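PDB 4R84: sialyltransferase 0160 from Photobacterium damselae, which probably transfers sialic acid from a CMP-sialic acid donor to terminal galactose of glycan acceptors, forming alpha-2,6 linkages, as a GT-B-type glycosyltransferase. Local coordinates for residues A[68-73]-A[81-86]; A[120-125]-A[185-190]; A[133-138]-A[337-342]; A[211-216]-A[282-287]. All coordinates share one frame; numbering follows the deposited sequence.

Contact 1: residues A[68-73]-A[81-86]; sequences TPILNE and FDFVAP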
loop_
_atom_site.group_PDB
_atom_site.type_symbol
_atom_site.label_atom_id
_atom_site.label_comp_id
_atom_site.label_asym_id
_atom_site.label_seq_id
_atom_site.Cartn_x
_atom_site.Cartn_y
_atom_site.Cartn_z
ATOM N N THR A 68 0.280 29.852 -24.560
ATOM C CA THR A 68 0.838 30.023 -25.901
ATOM C C THR A 68 -0.213 29.794 -26.989
ATOM O O THR A 68 -0.959 28.818 -26.942
ATOM C CB THR A 68 2.023 29.067 -26.089
ATOM O OG1 THR A 68 2.994 29.338 -25.075
ATOM C CG2 THR A 68 2.674 29.245 -27.445
ATOM N N PRO A 69 -0.310 30.720 -27.960
ATOM C CA PRO A 69 -1.331 30.545 -28.996
ATOM C C PRO A 69 -1.268 29.190 -29.693
ATOM O O PRO A 69 -0.205 28.772 -30.147
ATOM C CB PRO A 69 -1.019 31.679 -29.988
ATOM C CG PRO A 69 -0.382 32.733 -29.136
ATOM C CD PRO A 69 0.428 31.987 -28.109
ATOM N N ILE A 70 -2.404 28.500 -29.748
ATOM C CA ILE A 70 -2.442 27.147 -30.281
ATOM C C ILE A 70 -3.761 26.863 -31.007
ATOM O O ILE A 70 -3.879 25.882 -31.748
ATOM C CB ILE A 70 -2.229 26.102 -29.145
ATOM C CG1 ILE A 70 -1.800 24.748 -29.718
ATOM C CG2 ILE A 70 -3.478 25.970 -28.313
ATOM C CD1 ILE A 70 -1.402 23.728 -28.639
ATOM N N LEU A 71 -4.739 27.743 -30.823
ATOM C CA LEU A 71 -6.036 27.552 -31.451
ATOM C C LEU A 71 -5.897 27.797 -32.943
ATOM O O LEU A 71 -5.422 28.856 -33.340
ATOM C CB LEU A 71 -7.084 28.496 -30.850
ATOM C CG LEU A 71 -8.535 28.255 -31.281
ATOM C CD1 LEU A 71 -8.983 26.870 -30.884
ATOM C CD2 LEU A 71 -9.471 29.310 -30.706
ATOM N N ASN A 72 -6.309 26.823 -33.756
ATOM C CA ASN A 72 -6.314 26.982 -35.210
ATOM C C ASN A 72 -7.491 27.852 -35.639
ATOM O O ASN A 72 -8.566 27.783 -35.049
ATOM C CB ASN A 72 -6.413 25.627 -35.915
ATOM C CG ASN A 72 -5.185 24.767 -35.717
ATOM O OD1 ASN A 72 -4.055 25.227 -35.883
ATOM N ND2 ASN A 72 -5.401 23.503 -35.381
ATOM N N GLU A 73 -7.297 28.653 -36.679
ATOM C CA GLU A 73 -8.357 29.542 -37.140
ATOM C C GLU A 73 -9.660 28.821 -37.460
ATOM O O GLU A 73 -10.739 29.285 -37.088
ATOM C CB GLU A 73 -7.888 30.327 -38.370
ATOM C CG GLU A 73 -8.744 31.551 -38.706
ATOM C CD GLU A 73 -8.763 32.603 -37.609
ATOM O OE1 GLU A 73 -7.827 32.638 -36.782
ATOM O OE2 GLU A 73 -9.729 33.394 -37.572
ATOM N N PHE A 81 -13.656 20.255 -31.167
ATOM C CA PHE A 81 -12.411 20.053 -31.897
ATOM C C PHE A 81 -11.345 19.489 -30.982
ATOM O O PHE A 81 -11.485 19.506 -29.754
ATOM C CB PHE A 81 -11.902 21.348 -32.539
ATOM C CG PHE A 81 -11.508 22.404 -31.555
ATOM C CD1 PHE A 81 -12.456 23.268 -31.028
ATOM C CD2 PHE A 81 -10.192 22.513 -31.128
ATOM C CE1 PHE A 81 -12.098 24.235 -30.110
ATOM C CE2 PHE A 81 -9.825 23.475 -30.212
ATOM C CZ PHE A 81 -10.789 24.342 -29.700
ATOM N N ASP A 82 -10.270 19.002 -31.587
ATOM C CA ASP A 82 -9.225 18.347 -30.806
ATOM C C ASP A 82 -8.090 19.276 -30.416
ATOM O O ASP A 82 -7.547 20.009 -31.243
ATOM C CB ASP A 82 -8.639 17.163 -31.579
ATOM C CG ASP A 82 -9.565 15.959 -31.617
ATOM O OD1 ASP A 82 -10.594 15.946 -30.903
ATOM O OD2 ASP A 82 -9.243 15.003 -32.356
ATOM N N PHE A 83 -7.749 19.223 -29.132
ATOM C CA PHE A 83 -6.541 19.816 -28.589
ATOM C C PHE A 83 -5.517 18.691 -28.461
ATOM O O PHE A 83 -5.746 17.721 -27.726
ATOM C CB PHE A 83 -6.833 20.467 -27.228
ATOM C CG PHE A 83 -5.615 20.961 -26.485
ATOM C CD1 PHE A 83 -5.169 22.264 -26.643
ATOM C CD2 PHE A 83 -4.948 20.135 -25.577
ATOM C CE1 PHE A 83 -4.064 22.725 -25.935
ATOM C CE2 PHE A 83 -3.837 20.586 -24.876
ATOM C CZ PHE A 83 -3.401 21.882 -25.048
ATOM N N VAL A 84 -4.408 18.807 -29.189
ATOM C CA VAL A 84 -3.299 17.866 -29.050
ATOM C C VAL A 84 -2.215 18.493 -28.195
ATOM O O VAL A 84 -1.653 19.524 -28.566
ATOM C CB VAL A 84 -2.691 17.475 -30.403
ATOM C CG1 VAL A 84 -1.554 16.462 -30.203
ATOM C CG2 VAL A 84 -3.764 16.919 -31.326
ATOM N N ALA A 85 -1.948 17.904 -27.030
ATOM C CA ALA A 85 -0.967 18.464 -26.109
ATOM C C ALA A 85 0.442 18.429 -26.684
ATOM O O ALA A 85 0.945 17.364 -27.041
ATOM C CB ALA A 85 -1.000 17.718 -24.765
ATOM N N PRO A 86 1.096 19.595 -26.752
ATOM C CA PRO A 86 2.474 19.688 -27.241
ATOM C C PRO A 86 3.475 19.143 -26.240
ATOM O O PRO A 86 3.127 18.963 -25.056
ATOM C CB PRO A 86 2.679 21.194 -27.430
ATOM C CG PRO A 86 1.726 21.819 -26.492
ATOM C CD PRO A 86 0.524 20.921 -26.460
#
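Ile70 sets its delta methyl against Phe83, CD1 lying 3.9 Å from CE1, with the two side chains crossing at about a right angle. The same methyl reaches Pro86, 4.0 Å from CD, while the second branch, CG2, settles 4.1 Å from Phe83 CE1. With chi1 at -161°, CG1 extends away from the backbone nitrogen and carries CD1 to where it touches both Phe83 and Pro86. The setting is consistent with a PKD-like beta-sandwich domain: residues 68-73 belong to the connection leading from strand 59-66 to strand 81-84, which pairs antiparallel with strand 45-48. One residue further along, Leu71 brings CD1 to the outer end of Phe81, a tight 3.3 Å from CZ. Trp62 meets Phe81 edge to face, and Tyr94 and Phe83 are paired in the same way. Gln64, on strand 59-66, accepts through OE1 from the backbone N-H groups of both Ile70 and Leu71.

Contact 2: residues A[120-125]-A[185-190]; sequences LEVYID and AAIDEY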
loop_
_atom_site.group_PDB
_atom_site.type_symbol
_atom_site.label_atom_id
_atom_site.label_comp_id
_atom_site.label_asym_id
_atom_site.label_seq_id
_atom_site.Cartn_x
_atom_site.Cartn_y
_atom_site.Cartn_z
ATOM N N LEU A 120 4.966 7.832 -14.584
ATOM C CA LEU A 120 5.219 6.406 -14.450
ATOM C C LEU A 120 5.117 6.070 -12.969
ATOM O O LEU A 120 5.820 6.674 -12.158
ATOM C CB LEU A 120 6.599 6.026 -14.995
ATOM C CG LEU A 120 7.021 4.577 -14.768
ATOM C CD1 LEU A 120 6.165 3.631 -15.615
ATOM C CD2 LEU A 120 8.500 4.393 -15.045
ATOM N N GLU A 121 4.238 5.129 -12.629
ATOM C CA GLU A 121 4.094 4.672 -11.250
ATOM C C GLU A 121 4.896 3.391 -11.072
ATOM O O GLU A 121 4.719 2.444 -11.836
ATOM C CB GLU A 121 2.622 4.433 -10.899
ATOM C CG GLU A 121 1.705 5.632 -11.144
ATOM C CD GLU A 121 0.241 5.267 -11.010
ATOM O OE1 GLU A 121 -0.070 4.205 -10.402
ATOM O OE2 GLU A 121 -0.603 6.041 -11.514
ATOM N N VAL A 122 5.763 3.356 -10.055
ATOM C CA VAL A 122 6.659 2.200 -9.870
ATOM C C VAL A 122 6.391 1.590 -8.509
ATOM O O VAL A 122 6.462 2.290 -7.509
ATOM C CB VAL A 122 8.131 2.619 -9.993
ATOM C CG1 VAL A 122 9.090 1.421 -9.790
ATOM C CG2 VAL A 122 8.367 3.237 -11.382
ATOM N N TYR A 123 6.077 0.290 -8.496
ATOM C CA TYR A 123 5.664 -0.423 -7.286
ATOM C C TYR A 123 6.631 -1.551 -6.989
ATOM O O TYR A 123 6.882 -2.375 -7.850
ATOM C CB TYR A 123 4.244 -0.983 -7.467
ATOM C CG TYR A 123 3.200 0.082 -7.655
ATOM C CD1 TYR A 123 2.954 0.644 -8.922
ATOM C CD2 TYR A 123 2.476 0.537 -6.587
ATOM C CE1 TYR A 123 1.986 1.637 -9.082
ATOM C CE2 TYR A 123 1.516 1.513 -6.724
ATOM C CZ TYR A 123 1.289 2.073 -7.981
ATOM O OH TYR A 123 0.327 3.044 -8.107
ATOM N N ILE A 124 7.179 -1.581 -5.769
ATOM C CA ILE A 124 8.152 -2.607 -5.403
ATOM C C ILE A 124 7.895 -3.089 -3.988
ATOM O O ILE A 124 7.893 -2.276 -3.065
ATOM C CB ILE A 124 9.591 -2.089 -5.480
ATOM C CG1 ILE A 124 9.861 -1.431 -6.833
ATOM C CG2 ILE A 124 10.593 -3.245 -5.238
ATOM C CD1 ILE A 124 11.032 -0.484 -6.804
ATOM N N ASP A 125 7.672 -4.387 -3.813
ATOM C CA ASP A 125 7.474 -4.928 -2.461
ATOM C C ASP A 125 7.664 -6.426 -2.440
ATOM O O ASP A 125 7.325 -7.116 -3.394
ATOM C CB ASP A 125 6.085 -4.601 -1.927
ATOM C CG ASP A 125 5.872 -5.119 -0.508
ATOM O OD1 ASP A 125 6.794 -4.985 0.320
ATOM O OD2 ASP A 125 4.780 -5.645 -0.230
ATOM N N ALA A 185 16.377 -1.141 -15.899
ATOM C CA ALA A 185 16.562 -0.901 -17.332
ATOM C C ALA A 185 15.249 -0.505 -18.014
ATOM O O ALA A 185 15.246 0.327 -18.933
ATOM C CB ALA A 185 17.167 -2.145 -18.009
ATOM N N ALA A 186 14.144 -1.118 -17.592
ATOM C CA ALA A 186 12.831 -0.809 -18.166
ATOM C C ALA A 186 12.450 0.640 -17.859
ATOM O O ALA A 186 11.899 1.341 -18.706
ATOM C CB ALA A 186 11.762 -1.767 -17.645
ATOM N N ILE A 187 12.754 1.098 -16.652
ATOM C CA ILE A 187 12.466 2.496 -16.291
ATOM C C ILE A 187 13.350 3.448 -17.100
ATOM O O ILE A 187 12.894 4.477 -17.602
ATOM C CB ILE A 187 12.668 2.730 -14.790
ATOM C CG1 ILE A 187 11.648 1.893 -14.011
ATOM C CG2 ILE A 187 12.520 4.225 -14.458
ATOM C CD1 ILE A 187 11.941 1.767 -12.524
ATOM N N ASP A 188 14.620 3.091 -17.240
ATOM C CA ASP A 188 15.550 3.889 -18.026
ATOM C C ASP A 188 15.081 4.035 -19.468
ATOM O O ASP A 188 15.062 5.134 -20.001
ATOM C CB ASP A 188 16.945 3.271 -18.007
ATOM C CG ASP A 188 17.955 4.135 -18.721
ATOM O OD1 ASP A 188 18.328 5.191 -18.160
ATOM O OD2 ASP A 188 18.349 3.771 -19.846
ATOM N N GLU A 189 14.646 2.932 -20.066
ATOM C CA GLU A 189 14.145 2.953 -21.437
ATOM C C GLU A 189 12.872 3.791 -21.552
ATOM O O GLU A 189 12.679 4.542 -22.513
ATOM C CB GLU A 189 13.844 1.532 -21.904
ATOM C CG GLU A 189 13.495 1.427 -23.369
ATOM C CD GLU A 189 13.156 0.006 -23.774
ATOM O OE1 GLU A 189 12.518 -0.692 -22.956
ATOM O OE2 GLU A 189 13.570 -0.424 -24.875
ATOM N N TYR A 190 11.997 3.649 -20.560
ATOM C CA TYR A 190 10.739 4.379 -20.566
ATOM C C TYR A 190 11.016 5.869 -20.497
ATOM O O TYR A 190 10.418 6.639 -21.242
ATOM C CB TYR A 190 9.836 3.941 -19.404
ATOM C CG TYR A 190 8.407 4.426 -19.547
ATOM C CD1 TYR A 190 7.487 3.701 -20.302
ATOM C CD2 TYR A 190 7.972 5.601 -18.918
ATOM C CE1 TYR A 190 6.178 4.130 -20.459
ATOM C CE2 TYR A 190 6.655 6.042 -19.061
ATOM C CZ TYR A 190 5.769 5.299 -19.831
ATOM O OH TYR A 190 4.478 5.716 -19.981
#
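The phenol ring of Tyr190 takes Leu120 CD1 over one face, 4.2 Å above the plane and displaced toward the rim; at the same ring, CE2 lies 4.1 Å from Leu120 CB and CD2 4.1 Å from Leu120 CD2. This is strand-to-helix packing of the Rossmann-like kind: helical residues 185-190 run antiparallel to strand residues 120-125 (175°), axes 11.0 Å apart, and helix 181-192 then leads into strand 197-204, the parallel neighbour of that strand. Ile187 completes the helix side. Its CG2 meets Leu120 CD2 at 4.1 Å, and its chain, with chi2 at 166°, extends to put CD1 within reach of Val122, which it meets tip to tip. Ile215 of helix 213-219 touches both Val122 and Ile187. Strand alternation sends Glu121 and Tyr123 to the other side of the sheet, where Tyr123 stacks on Tyr202 and packs against helix 129-144. In the plane of the Tyr123 ring, OH donates to Glu121 OE1 at 2.6 Å, and that carboxylate oxygen also forms a salt bridge with Arg150 NE. Val122 straddles the Ile187 methyl evenly, CG1 and CG2 each 4.0 Å from CD1.

Contact 3: residues A[133-138]-A[337-342]; sequences QQLIHI and LDIVGF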
loop_
_atom_site.group_PDB
_atom_site.type_symbol
_atom_site.label_atom_id
_atom_site.label_comp_id
_atom_site.label_asym_id
_atom_site.label_seq_id
_atom_site.Cartn_x
_atom_site.Cartn_y
_atom_site.Cartn_z
ATOM N N GLN A 133 -1.967 -2.504 -0.001
ATOM C CA GLN A 133 -2.289 -1.073 0.007
ATOM C C GLN A 133 -2.078 -0.484 -1.373
ATOM O O GLN A 133 -2.893 0.295 -1.864
ATOM C CB GLN A 133 -1.416 -0.329 1.004
ATOM C CG GLN A 133 -1.763 -0.628 2.453
ATOM C CD GLN A 133 -2.896 0.229 2.990
ATOM O OE1 GLN A 133 -3.082 1.377 2.574
ATOM N NE2 GLN A 133 -3.658 -0.322 3.934
ATOM N N GLN A 134 -0.978 -0.877 -1.991
ATOM C CA GLN A 134 -0.639 -0.383 -3.320
ATOM C C GLN A 134 -1.663 -0.857 -4.342
ATOM O O GLN A 134 -2.021 -0.111 -5.247
ATOM C CB GLN A 134 0.772 -0.835 -3.689
ATOM C CG GLN A 134 1.865 -0.109 -2.878
ATOM C CD GLN A 134 3.203 -0.797 -2.977
ATOM O OE1 GLN A 134 3.446 -1.561 -3.904
ATOM N NE2 GLN A 134 4.077 -0.549 -1.999
ATOM N N LEU A 135 -2.147 -2.092 -4.201
ATOM C CA LEU A 135 -3.127 -2.609 -5.148
ATOM C C LEU A 135 -4.416 -1.786 -5.099
ATOM O O LEU A 135 -5.007 -1.491 -6.141
ATOM C CB LEU A 135 -3.437 -4.083 -4.882
ATOM C CG LEU A 135 -4.484 -4.704 -5.799
ATOM C CD1 LEU A 135 -4.111 -4.541 -7.286
ATOM C CD2 LEU A 135 -4.634 -6.184 -5.439
ATOM N N ILE A 136 -4.855 -1.418 -3.900
ATOM C CA ILE A 136 -6.034 -0.563 -3.785
ATOM C C ILE A 136 -5.784 0.766 -4.482
ATOM O O ILE A 136 -6.621 1.254 -5.256
ATOM C CB ILE A 136 -6.399 -0.286 -2.316
ATOM C CG1 ILE A 136 -6.741 -1.590 -1.587
ATOM C CG2 ILE A 136 -7.542 0.751 -2.253
ATOM C CD1 ILE A 136 -8.088 -2.148 -1.923
ATOM N N HIS A 137 -4.599 1.323 -4.263
ATOM C CA HIS A 137 -4.275 2.604 -4.876
ATOM C C HIS A 137 -4.282 2.506 -6.405
ATOM O O HIS A 137 -4.793 3.406 -7.096
ATOM C CB HIS A 137 -2.916 3.108 -4.400
ATOM C CG HIS A 137 -2.495 4.375 -5.075
ATOM N ND1 HIS A 137 -2.936 5.615 -4.664
ATOM C CD2 HIS A 137 -1.726 4.590 -6.171
ATOM C CE1 HIS A 137 -2.427 6.543 -5.457
ATOM N NE2 HIS A 137 -1.690 5.947 -6.379
ATOM N N ILE A 138 -3.722 1.414 -6.926
ATOM C CA ILE A 138 -3.675 1.169 -8.371
ATOM C C ILE A 138 -5.079 1.088 -8.956
ATOM O O ILE A 138 -5.363 1.644 -10.020
ATOM C CB ILE A 138 -2.887 -0.131 -8.686
ATOM C CG1 ILE A 138 -1.389 0.119 -8.498
ATOM C CG2 ILE A 138 -3.160 -0.620 -10.105
ATOM C CD1 ILE A 138 -0.485 -1.119 -8.633
ATOM N N LEU A 337 -10.360 -8.598 -5.056
ATOM C CA LEU A 337 -10.536 -9.937 -4.489
ATOM C C LEU A 337 -9.981 -11.034 -5.386
ATOM O O LEU A 337 -9.408 -12.013 -4.905
ATOM C CB LEU A 337 -12.019 -10.199 -4.214
ATOM C CG LEU A 337 -12.597 -9.359 -3.079
ATOM C CD1 LEU A 337 -14.121 -9.487 -3.049
ATOM C CD2 LEU A 337 -11.972 -9.802 -1.727
ATOM N N ASP A 338 -10.172 -10.875 -6.695
ATOM C CA ASP A 338 -9.690 -11.841 -7.670
ATOM C C ASP A 338 -8.176 -11.912 -7.683
ATOM O O ASP A 338 -7.588 -12.993 -7.672
ATOM C CB ASP A 338 -10.214 -11.483 -9.063
ATOM C CG ASP A 338 -9.777 -12.480 -10.120
ATOM O OD1 ASP A 338 -10.258 -13.633 -10.097
ATOM O OD2 ASP A 338 -8.960 -12.102 -10.984
ATOM N N ILE A 339 -7.544 -10.747 -7.696
ATOM C CA ILE A 339 -6.097 -10.680 -7.697
ATOM C C ILE A 339 -5.503 -11.298 -6.420
ATOM O O ILE A 339 -4.546 -12.076 -6.494
ATOM C CB ILE A 339 -5.640 -9.236 -7.855
ATOM C CG1 ILE A 339 -5.970 -8.784 -9.289
ATOM C CG2 ILE A 339 -4.159 -9.107 -7.575
ATOM C CD1 ILE A 339 -5.829 -7.288 -9.511
ATOM N N VAL A 340 -6.062 -10.969 -5.261
ATOM C CA VAL A 340 -5.485 -11.487 -4.003
ATOM C C VAL A 340 -5.949 -12.913 -3.686
ATOM O O VAL A 340 -5.472 -13.514 -2.725
ATOM C CB VAL A 340 -5.804 -10.595 -2.774
ATOM C CG1 VAL A 340 -5.385 -9.160 -3.043
ATOM C CG2 VAL A 340 -7.276 -10.684 -2.368
ATOM N N GLY A 341 -6.878 -13.435 -4.481
ATOM C CA GLY A 341 -7.298 -14.824 -4.373
ATOM C C GLY A 341 -8.226 -15.129 -3.210
ATOM O O GLY A 341 -8.188 -16.231 -2.655
ATOM N N PHE A 342 -9.073 -14.165 -2.856
ATOM C CA PHE A 342 -9.925 -14.285 -1.675
ATOM C C PHE A 342 -11.401 -14.338 -2.043
ATOM O O PHE A 342 -11.928 -13.404 -2.625
ATOM C CB PHE A 342 -9.663 -13.120 -0.718
ATOM C CG PHE A 342 -10.569 -13.101 0.505
ATOM C CD1 PHE A 342 -10.923 -14.282 1.166
ATOM C CD2 PHE A 342 -11.038 -11.892 1.010
ATOM C CE1 PHE A 342 -11.745 -14.251 2.291
ATOM C CE2 PHE A 342 -11.853 -11.855 2.148
ATOM C CZ PHE A 342 -12.203 -13.040 2.788
#
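Leu135 meets Ile339 and Val340 with both of its methyls. CD2 touches Ile339 CG2 at 3.7 Å and also lies 3.9 Å from Val340 CG1, so it serves both residues; CD1 pairs instead with Ile339 CD1, 3.9 Å away. The contact is a buried helix-to-helix junction in one of the two Rossmann-like domains expected of a GT-B enzyme, the one built on strand 106-125, where helix 129-144, the one that follows that strand, receives the C-terminal end of helix 330-340. The leucine side chain lies obliquely across those of Ile339 and Val340. The CG of Leu135 stands opposite its backbone nitrogen (chi1 178°), which carries the forked end outward from helix 129-144. Ile339 answers with two branches of its own.

Beyond this apolar shell, Trp154 of strand 149-154 packs on Leu135, and its indole NE1 is hydrogen-bonded to Gln134 OE1, which helps to fix the ring beside the leucine. On the other helix, Asp338 OD2 is bonded to Asn163 ND2, and Phe342, just past the helix end, packs against helix 434-438. The bound CMP-3-fluorosialic acid lies about 11 Å from the Val340 side chain, so the contact is not part of the donor site itself. A Schellman motif terminates the second helix immediately after Val340: Gly341 adopts a positive phi of 77°, and Phe342 N reaches back to Leu337 O at 3.0 Å.

Contact 4: residues A[211-216]-A[282-287]; sequences NLPPII and YNWHKL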
loop_
_atom_site.group_PDB
_atom_site.type_symbol
_atom_site.label_atom_id
_atom_site.label_comp_id
_atom_site.label_asym_id
_atom_site.label_seq_id
_atom_site.Cartn_x
_atom_site.Cartn_y
_atom_site.Cartn_z
ATOM N N ASN A 211 15.603 -0.534 -2.377
ATOM C CA ASN A 211 14.779 -0.532 -3.589
ATOM C C ASN A 211 14.853 0.712 -4.465
ATOM O O ASN A 211 14.792 0.595 -5.691
ATOM C CB ASN A 211 13.305 -0.765 -3.226
ATOM C CG ASN A 211 13.026 -2.193 -2.776
ATOM O OD1 ASN A 211 13.750 -3.132 -3.128
ATOM N ND2 ASN A 211 11.964 -2.360 -1.987
ATOM N N LEU A 212 14.958 1.898 -3.869
ATOM C CA LEU A 212 14.867 3.123 -4.680
ATOM C C LEU A 212 16.204 3.650 -5.229
ATOM O O LEU A 212 16.250 4.089 -6.384
ATOM C CB LEU A 212 14.172 4.238 -3.887
ATOM C CG LEU A 212 12.743 3.902 -3.423
ATOM C CD1 LEU A 212 12.025 5.148 -2.900
ATOM C CD2 LEU A 212 11.924 3.273 -4.547
ATOM N N PRO A 213 17.289 3.619 -4.429
ATOM C CA PRO A 213 18.530 4.151 -5.018
ATOM C C PRO A 213 18.970 3.527 -6.358
ATOM O O PRO A 213 19.542 4.269 -7.154
ATOM C CB PRO A 213 19.573 3.888 -3.927
ATOM C CG PRO A 213 18.790 3.936 -2.660
ATOM C CD PRO A 213 17.467 3.289 -3.001
ATOM N N PRO A 214 18.742 2.214 -6.600
ATOM C CA PRO A 214 19.151 1.679 -7.905
ATOM C C PRO A 214 18.430 2.289 -9.090
ATOM O O PRO A 214 18.939 2.205 -10.210
ATOM C CB PRO A 214 18.808 0.196 -7.796
ATOM C CG PRO A 214 18.884 -0.093 -6.343
ATOM C CD PRO A 214 18.346 1.128 -5.685
ATOM N N ILE A 215 17.254 2.872 -8.853
ATOM C CA ILE A 215 16.514 3.528 -9.912
ATOM C C ILE A 215 16.854 5.021 -9.943
ATOM O O ILE A 215 17.061 5.615 -11.019
ATOM C CB ILE A 215 14.991 3.360 -9.733
ATOM C CG1 ILE A 215 14.616 1.874 -9.724
ATOM C CG2 ILE A 215 14.249 4.116 -10.851
ATOM C CD1 ILE A 215 13.175 1.601 -9.230
ATOM N N ILE A 216 16.900 5.635 -8.762
ATOM C CA ILE A 216 17.155 7.075 -8.669
ATOM C C ILE A 216 18.554 7.467 -9.158
ATOM O O ILE A 216 18.700 8.456 -9.870
ATOM C CB ILE A 216 16.963 7.574 -7.239
ATOM C CG1 ILE A 216 15.477 7.500 -6.875
ATOM C CG2 ILE A 216 17.494 9.009 -7.093
ATOM C CD1 ILE A 216 15.170 7.881 -5.456
ATOM N N TYR A 282 14.218 7.143 7.211
ATOM C CA TYR A 282 13.306 8.213 7.593
ATOM C C TYR A 282 13.824 9.602 7.233
ATOM O O TYR A 282 13.460 10.593 7.865
ATOM C CB TYR A 282 12.994 8.143 9.095
ATOM C CG TYR A 282 12.115 6.971 9.455
ATOM C CD1 TYR A 282 10.827 6.860 8.944
ATOM C CD2 TYR A 282 12.570 5.982 10.312
ATOM C CE1 TYR A 282 10.020 5.785 9.270
ATOM C CE2 TYR A 282 11.772 4.900 10.648
ATOM C CZ TYR A 282 10.504 4.805 10.136
ATOM O OH TYR A 282 9.719 3.731 10.471
ATOM N N ASN A 283 14.660 9.673 6.203
ATOM C CA ASN A 283 15.114 10.962 5.669
ATOM C C ASN A 283 14.601 11.269 4.265
ATOM O O ASN A 283 14.985 12.278 3.672
ATOM C CB ASN A 283 16.636 11.021 5.642
ATOM C CG ASN A 283 17.219 11.538 6.927
ATOM O OD1 ASN A 283 16.581 12.311 7.649
ATOM N ND2 ASN A 283 18.441 11.115 7.228
ATOM N N TRP A 284 13.767 10.398 3.713
ATOM C CA TRP A 284 13.339 10.588 2.326
ATOM C C TRP A 284 12.486 11.839 2.164
ATOM O O TRP A 284 12.539 12.487 1.116
ATOM C CB TRP A 284 12.607 9.353 1.819
ATOM C CG TRP A 284 13.589 8.228 1.610
ATOM C CD1 TRP A 284 13.996 7.307 2.534
ATOM C CD2 TRP A 284 14.306 7.935 0.410
ATOM N NE1 TRP A 284 14.925 6.461 1.977
ATOM C CE2 TRP A 284 15.137 6.833 0.670
ATOM C CE3 TRP A 284 14.337 8.512 -0.870
ATOM C CZ2 TRP A 284 15.976 6.276 -0.301
ATOM C CZ3 TRP A 284 15.170 7.964 -1.833
ATOM C CH2 TRP A 284 15.977 6.854 -1.543
ATOM N N HIS A 285 11.735 12.198 3.204
ATOM C CA HIS A 285 10.864 13.378 3.132
ATOM C C HIS A 285 11.646 14.699 3.112
ATOM O O HIS A 285 11.082 15.750 2.813
ATOM C CB HIS A 285 9.880 13.372 4.300
ATOM C CG HIS A 285 10.526 13.593 5.629
ATOM N ND1 HIS A 285 11.470 12.732 6.145
ATOM C CD2 HIS A 285 10.364 14.573 6.549
ATOM C CE1 HIS A 285 11.871 13.178 7.324
ATOM N NE2 HIS A 285 11.213 14.293 7.592
ATOM N N LYS A 286 12.941 14.634 3.417
ATOM C CA LYS A 286 13.832 15.800 3.362
ATOM C C LYS A 286 14.294 16.072 1.941
ATOM O O LYS A 286 14.814 17.146 1.635
ATOM C CB LYS A 286 15.058 15.586 4.260
ATOM C CG LYS A 286 14.800 15.485 5.760
ATOM C CD LYS A 286 14.523 16.842 6.384
ATOM C CE LYS A 286 13.051 17.152 6.485
ATOM N NZ LYS A 286 12.837 18.496 7.095
ATOM N N LEU A 287 14.125 15.090 1.073
ATOM C CA LEU A 287 14.643 15.195 -0.290
ATOM C C LEU A 287 13.581 15.114 -1.377
ATOM O O LEU A 287 13.771 15.642 -2.484
ATOM C CB LEU A 287 15.692 14.105 -0.524
ATOM C CG LEU A 287 16.891 14.154 0.426
ATOM C CD1 LEU A 287 17.829 12.979 0.181
ATOM C CD2 LEU A 287 17.641 15.464 0.293
#
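Trp284 carries its indole across to Leu212, Pro213 and Ile216, and the meeting takes place at the far end of the six-membered ring. From CB, the first torsion (chi1 -72°) sets CG opposite the carbonyl carbon, and the ring system then extends toward helix 213-219. On the pyrrole side, NE1 is hydrogen-bonded to Asn280 O, which satisfies the polar atom of this buried side chain and helps to fix the rotation of the ring. Further out, CZ3 meets Ile216 CD1 at 3.6 Å; this methyl approaches the ring edge close to its plane, from the opposite direction. At the tip, CH2 has several neighbours: Leu212 CB at 3.9 Å, Ile216 CD1 at 4.1 Å and, obliquely, Pro213 CD at 4.1 Å. Leu212 also lays its CD1 over one face of the indole, while Leu267 of helix 252-267 touches both Trp284 and Pro213. Leu212 O accepts from the backbone N-H groups of Ile215 and Ile216. Helix 213-219 lies in the connection between parallel strands 197-204 and 225-233, and residues 282-287 lead into strand 290-294 beside the latter, so the tryptophan packs on a crossover helix of a Rossmann-like beta-alpha-beta fold.

In the fold
Contact 1 stands apart in the PKD-like domain, its centre 31 Å from that of contact 2 and 39 and 38 Å from those of contacts 3 and 4. Strand 106-125 bridges the two regions: its earlier part packs on Phe83, and its end supplies residues 120-125. Contacts 2 and 3 lie on opposite faces of the parallel part of the mixed sheet, their centres 20 Å apart, and meet where Tyr123 packs on His137 and Ile138. Contact 4, its centre 15 Å from that of contact 2, shares its face, with Ile187 touching Ile215. Along the chain contact 1 closes first, contacts 2 and 3 alternate, and contact 4 is nested within the long loop closed by contact 3, bringing distant segments together in one Rossmann-like layered unit.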